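PDB 5C5T: prolyl 4-hydroxylase from Paramecium bursaria Chlorella virus 1, which probably hydroxylates proline residues of collagen-like chains, as a 2-oxoglutarate-dependent dioxygenase that binds its co-substrate beside a catalytic metal. Local coordinates for residues A[33-44]-A[104-115]. Sequence-based numbering, arbitrary orientation.
With MN (manganese (II) ion), chain E.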
loop_
_atom_site.group_PDB
_atom_site.type_symbol
_atom_site.label_atom_id
_atom_site.label_comp_id
_atom_site.label_asym_id
_atom_site.label_seq_id
_atom_site.Cartn_x
_atom_site.Cartn_y
_atom_site.Cartn_z
ATOM N N CYS A 33 -13.198 1.403 11.143
ATOM C CA CYS A 33 -14.010 0.217 10.830
ATOM C C CYS A 33 -13.679 -1.033 11.664
ATOM O O CYS A 33 -12.597 -1.587 11.519
ATOM C CB CYS A 33 -13.849 -0.123 9.358
ATOM S SG CYS A 33 -14.965 -1.430 8.819
ATOM N N ASP A 34 -14.609 -1.445 12.536
ATOM C CA ASP A 34 -14.415 -2.580 13.463
ATOM C C ASP A 34 -13.160 -2.531 14.353
ATOM O O ASP A 34 -12.711 -3.554 14.876
ATOM C CB ASP A 34 -14.380 -3.869 12.675
ATOM C CG ASP A 34 -15.650 -4.109 11.912
ATOM O OD1 ASP A 34 -16.708 -3.677 12.394
ATOM O OD2 ASP A 34 -15.532 -4.727 10.842
ATOM N N GLY A 35 -12.630 -1.337 14.567
ATOM C CA GLY A 35 -11.385 -1.153 15.307
ATOM C C GLY A 35 -10.110 -1.695 14.669
ATOM O O GLY A 35 -9.049 -1.694 15.297
ATOM N N LYS A 36 -10.195 -2.120 13.414
ATOM C CA LYS A 36 -9.083 -2.758 12.743
ATOM C C LYS A 36 -8.326 -1.762 11.856
ATOM O O LYS A 36 -8.615 -1.587 10.668
ATOM C CB LYS A 36 -9.587 -3.947 11.919
ATOM C CG LYS A 36 -10.297 -5.057 12.751
ATOM C CD LYS A 36 -10.770 -6.184 11.882
ATOM C CE LYS A 36 -11.438 -7.325 12.660
ATOM N NZ LYS A 36 -11.968 -8.383 11.719
ATOM N N TYR A 37 -7.368 -1.055 12.419
ATOM C CA TYR A 37 -6.627 -0.063 11.611
ATOM C C TYR A 37 -5.865 -0.661 10.421
ATOM O O TYR A 37 -5.728 -0.019 9.388
ATOM C CB TYR A 37 -5.657 0.739 12.528
ATOM C CG TYR A 37 -6.330 1.738 13.439
ATOM C CD1 TYR A 37 -6.784 2.963 12.957
ATOM C CD2 TYR A 37 -6.505 1.464 14.801
ATOM C CE1 TYR A 37 -7.397 3.870 13.796
ATOM C CE2 TYR A 37 -7.093 2.388 15.635
ATOM C CZ TYR A 37 -7.523 3.575 15.131
ATOM O OH TYR A 37 -8.127 4.487 15.951
ATOM N N TYR A 38 -5.379 -1.899 10.574
ATOM C CA TYR A 38 -4.676 -2.650 9.512
ATOM C C TYR A 38 -5.036 -4.119 9.623
ATOM O O TYR A 38 -5.477 -4.559 10.692
ATOM C CB TYR A 38 -3.145 -2.486 9.603
ATOM C CG TYR A 38 -2.607 -3.051 10.892
ATOM C CD1 TYR A 38 -2.390 -4.395 11.038
ATOM C CD2 TYR A 38 -2.383 -2.225 11.970
ATOM C CE1 TYR A 38 -1.925 -4.920 12.249
ATOM C CE2 TYR A 38 -1.906 -2.720 13.185
ATOM C CZ TYR A 38 -1.674 -4.076 13.313
ATOM O OH TYR A 38 -1.240 -4.537 14.576
ATOM N N GLU A 39 -4.956 -4.818 8.496
ATOM C CA GLU A 39 -5.082 -6.263 8.417
ATOM C C GLU A 39 -4.027 -6.761 7.465
ATOM O O GLU A 39 -3.793 -6.179 6.376
ATOM C CB GLU A 39 -6.471 -6.665 7.946
ATOM C CG GLU A 39 -7.567 -6.216 8.864
ATOM C CD GLU A 39 -8.952 -6.602 8.387
ATOM O OE1 GLU A 39 -9.229 -7.804 8.212
ATOM O OE2 GLU A 39 -9.782 -5.702 8.246
ATOM N N LYS A 40 -3.466 -7.925 7.811
ATOM C CA LYS A 40 -2.442 -8.567 6.998
ATOM C C LYS A 40 -3.017 -9.816 6.383
ATOM O O LYS A 40 -3.675 -10.585 7.082
ATOM C CB LYS A 40 -1.186 -8.890 7.854
ATOM C CG LYS A 40 -0.005 -9.581 7.090
ATOM C CD LYS A 40 1.167 -9.917 7.992
ATOM C CE LYS A 40 0.997 -11.284 8.605
ATOM N NZ LYS A 40 2.237 -11.637 9.339
ATOM N N ILE A 41 -2.794 -10.021 5.088
ATOM C CA ILE A 41 -3.254 -11.211 4.397
ATOM C C ILE A 41 -2.089 -11.928 3.738
ATOM O O ILE A 41 -1.541 -11.445 2.760
ATOM C CB ILE A 41 -4.310 -10.859 3.362
ATOM C CG1 ILE A 41 -5.440 -9.998 3.961
ATOM C CG2 ILE A 41 -4.872 -12.150 2.711
ATOM C CD1 ILE A 41 -6.276 -9.291 2.853
ATOM N N ASP A 42 -1.711 -13.100 4.237
ATOM C CA ASP A 42 -0.683 -13.880 3.539
ATOM C C ASP A 42 -1.254 -14.536 2.266
ATOM O O ASP A 42 -2.415 -14.902 2.244
ATOM C CB ASP A 42 -0.118 -14.936 4.465
ATOM C CG ASP A 42 0.739 -14.348 5.544
ATOM O OD1 ASP A 42 1.513 -13.392 5.289
ATOM O OD2 ASP A 42 0.646 -14.860 6.671
ATOM N N GLY A 43 -0.421 -14.690 1.243
ATOM C CA GLY A 43 -0.814 -15.298 -0.008
ATOM C C GLY A 43 -1.866 -14.573 -0.805
ATOM O O GLY A 43 -2.579 -15.180 -1.606
ATOM N N PHE A 44 -1.937 -13.254 -0.614
ATOM C CA PHE A 44 -2.845 -12.420 -1.388
ATOM C C PHE A 44 -2.560 -12.583 -2.885
ATOM O O PHE A 44 -3.506 -12.707 -3.654
ATOM C CB PHE A 44 -2.705 -10.962 -0.956
ATOM C CG PHE A 44 -3.706 -10.021 -1.562
ATOM C CD1 PHE A 44 -5.004 -9.925 -1.035
ATOM C CD2 PHE A 44 -3.392 -9.245 -2.670
ATOM C CE1 PHE A 44 -5.929 -9.028 -1.592
ATOM C CE2 PHE A 44 -4.309 -8.376 -3.230
ATOM C CZ PHE A 44 -5.588 -8.273 -2.699
ATOM N N LYS A 104 -9.598 -8.700 -5.949
ATOM C CA LYS A 104 -9.543 -9.147 -4.572
ATOM C C LYS A 104 -9.697 -8.013 -3.587
ATOM O O LYS A 104 -10.193 -8.235 -2.470
ATOM C CB LYS A 104 -8.249 -9.893 -4.331
ATOM C CG LYS A 104 -8.166 -11.128 -5.134
ATOM C CD LYS A 104 -6.970 -11.963 -4.827
ATOM C CE LYS A 104 -7.046 -12.457 -3.422
ATOM N NZ LYS A 104 -6.166 -13.610 -3.231
ATOM N N THR A 105 -9.265 -6.812 -3.973
ATOM C CA THR A 105 -9.421 -5.660 -3.080
ATOM C C THR A 105 -10.921 -5.338 -2.994
ATOM O O THR A 105 -11.451 -5.092 -1.927
ATOM C CB THR A 105 -8.607 -4.434 -3.560
ATOM O OG1 THR A 105 -7.214 -4.776 -3.553
ATOM C CG2 THR A 105 -8.835 -3.222 -2.705
ATOM N N ARG A 106 -11.601 -5.349 -4.123
ATOM C CA ARG A 106 -13.030 -5.075 -4.122
ATOM C C ARG A 106 -13.793 -6.127 -3.294
ATOM O O ARG A 106 -14.668 -5.778 -2.464
ATOM C CB ARG A 106 -13.488 -4.995 -5.595
ATOM C CG ARG A 106 -14.968 -4.853 -5.781
ATOM C CD ARG A 106 -15.250 -4.660 -7.253
ATOM N NE ARG A 106 -15.010 -5.915 -7.975
ATOM C CZ ARG A 106 -14.031 -6.151 -8.857
ATOM N NH1 ARG A 106 -13.129 -5.220 -9.192
ATOM N NH2 ARG A 106 -13.965 -7.348 -9.427
ATOM N N GLU A 107 -13.452 -7.397 -3.462
ATOM C CA GLU A 107 -14.106 -8.448 -2.688
ATOM C C GLU A 107 -13.866 -8.270 -1.181
ATOM O O GLU A 107 -14.746 -8.539 -0.376
ATOM C CB GLU A 107 -13.621 -9.808 -3.152
ATOM C CG GLU A 107 -14.059 -10.099 -4.571
ATOM C CD GLU A 107 -13.530 -11.419 -5.100
ATOM O OE1 GLU A 107 -12.485 -11.883 -4.597
ATOM O OE2 GLU A 107 -14.176 -11.984 -6.010
ATOM N N PHE A 108 -12.658 -7.844 -0.834
ATOM C CA PHE A 108 -12.325 -7.509 0.576
ATOM C C PHE A 108 -13.165 -6.353 1.114
ATOM O O PHE A 108 -13.669 -6.396 2.239
ATOM C CB PHE A 108 -10.816 -7.167 0.701
ATOM C CG PHE A 108 -10.406 -6.740 2.092
ATOM C CD1 PHE A 108 -10.175 -7.688 3.080
ATOM C CD2 PHE A 108 -10.273 -5.392 2.407
ATOM C CE1 PHE A 108 -9.815 -7.295 4.362
ATOM C CE2 PHE A 108 -9.917 -4.978 3.687
ATOM C CZ PHE A 108 -9.696 -5.932 4.668
ATOM N N LEU A 109 -13.259 -5.289 0.335
ATOM C CA LEU A 109 -14.010 -4.110 0.767
ATOM C C LEU A 109 -15.507 -4.457 0.848
ATOM O O LEU A 109 -16.236 -3.845 1.619
ATOM C CB LEU A 109 -13.783 -2.909 -0.152
ATOM C CG LEU A 109 -12.403 -2.291 -0.028
ATOM C CD1 LEU A 109 -12.109 -1.374 -1.199
ATOM C CD2 LEU A 109 -12.248 -1.585 1.315
ATOM N N ASN A 110 -15.941 -5.470 0.104
ATOM C CA ASN A 110 -17.339 -5.888 0.162
ATOM C C ASN A 110 -17.756 -6.459 1.534
ATOM O O ASN A 110 -18.950 -6.482 1.854
ATOM C CB ASN A 110 -17.651 -6.917 -0.937
ATOM C CG ASN A 110 -17.774 -6.280 -2.345
ATOM O OD1 ASN A 110 -17.953 -5.053 -2.481
ATOM N ND2 ASN A 110 -17.674 -7.120 -3.398
ATOM N N SER A 111 -16.790 -6.875 2.346
ATOM C CA SER A 111 -17.045 -7.287 3.737
ATOM C C SER A 111 -17.130 -6.094 4.695
ATOM O O SER A 111 -17.343 -6.261 5.892
ATOM C CB SER A 111 -15.948 -8.252 4.199
ATOM O OG SER A 111 -14.690 -7.591 4.429
ATOM N N LYS A 112 -16.957 -4.887 4.170
ATOM C CA LYS A 112 -16.882 -3.687 4.983
ATOM C C LYS A 112 -17.929 -2.698 4.538
ATOM O O LYS A 112 -17.743 -1.496 4.648
ATOM C CB LYS A 112 -15.500 -3.029 4.864
ATOM C CG LYS A 112 -14.321 -3.952 4.934
ATOM C CD LYS A 112 -14.084 -4.431 6.351
ATOM C CE LYS A 112 -12.686 -5.096 6.492
ATOM N NZ LYS A 112 -12.494 -5.574 7.889
ATOM N N LYS A 113 -19.045 -3.197 4.021
ATOM C CA LYS A 113 -20.044 -2.275 3.471
ATOM C C LYS A 113 -20.596 -1.337 4.540
ATOM O O LYS A 113 -21.060 -0.234 4.230
ATOM C CB LYS A 113 -21.209 -3.010 2.778
ATOM C CG LYS A 113 -21.307 -4.493 2.967
ATOM C CD LYS A 113 -22.076 -4.831 4.208
ATOM C CE LYS A 113 -21.373 -5.873 5.034
ATOM N NZ LYS A 113 -20.734 -5.175 6.186
ATOM N N HIS A 114 -20.544 -1.725 5.806
ATOM C CA HIS A 114 -21.080 -0.827 6.826
ATOM C C HIS A 114 -20.090 0.300 7.190
ATOM O O HIS A 114 -20.431 1.220 7.935
ATOM C CB HIS A 114 -21.488 -1.612 8.070
ATOM C CG HIS A 114 -20.343 -2.104 8.893
ATOM N ND1 HIS A 114 -19.852 -1.402 9.974
ATOM C CD2 HIS A 114 -19.608 -3.235 8.811
ATOM C CE1 HIS A 114 -18.868 -2.085 10.529
ATOM N NE2 HIS A 114 -18.695 -3.198 9.840
ATOM N N CYS A 115 -18.889 0.241 6.622
ATOM C CA CYS A 115 -17.865 1.240 6.839
ATOM C C CYS A 115 -17.583 2.101 5.611
ATOM O O CYS A 115 -17.149 3.255 5.733
ATOM C CB CYS A 115 -16.582 0.555 7.255
ATOM S SG CYS A 115 -16.770 -0.444 8.761
HETATM MN MN MN E . -17.659 -4.858 10.280
HETATM O O HOH W 1 -11.616 -2.688 9.039
HETATM O O HOH W 2 -11.886 -8.629 8.211
HETATM O O HOH W 3 -16.915 -5.427 8.452
HETATM O O HOH W 4 -19.087 -6.521 9.481
#
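Lys-112 NZ is gripped by three acceptors: it gives a 2.7 Å salt bridge to Glu-39 OE2, on the syn lone pair of that oxygen, and donates to two waters. One water passes the link on to Cys-33 O; the other returns to Glu-39 OE1, so both carboxylate oxygens serve the same ammonium group. A bend at chi2 (-74°) turns the lysine chain toward the strand, while the extended Glu-39 reaches down from the opposite direction. Glu-39 also rests at the edge of the Phe-108 ring, where OE2 lies 3.6 Å from CZ; the weakly positive C-H rim suits a carboxylate oxygen. Ile-41 CD1 adds an apolar touch to the same ring.

In the loop that follows helix 96-109, Cys-115 forms a disulfide with Cys-33 (SG to SG 2.1 Å, chi3 75°). Just beside it a manganese ion is bound by Asp-34 OD2 at 2.2 Å and His-114 NE2 at 2.0 Å, a carboxylate and an imidazole nitrogen being good ligands for this divalent ion. Asp-34 OD1 leans in at a longer 2.6 Å from the manganese, making the carboxylate an uneven two-oxygen ligand. Two waters add to the shell, one donating to Ser-111 O.

At the other end, Lys-104 NZ donates to Phe-44 O at 2.8 Å, tilted a little out of the carbonyl plane. Its chain, bent at chi3 (64°), runs over one face of the Phe-44 ring: CE makes a CH-pi contact and NZ a cation-pi contact, a double use that suits a long, flexible lysine. The ring also packs on Leu-157 and Val-159 of strand 153-160.

Strand 38-41 thus meets the helix through Glu-39 and Ile-41 against Phe-108. The manganese site, separate from the zinc centre of His-138, Asp-140 and His-207, adds a second, non-covalent link beside the disulfide between the flanking loops.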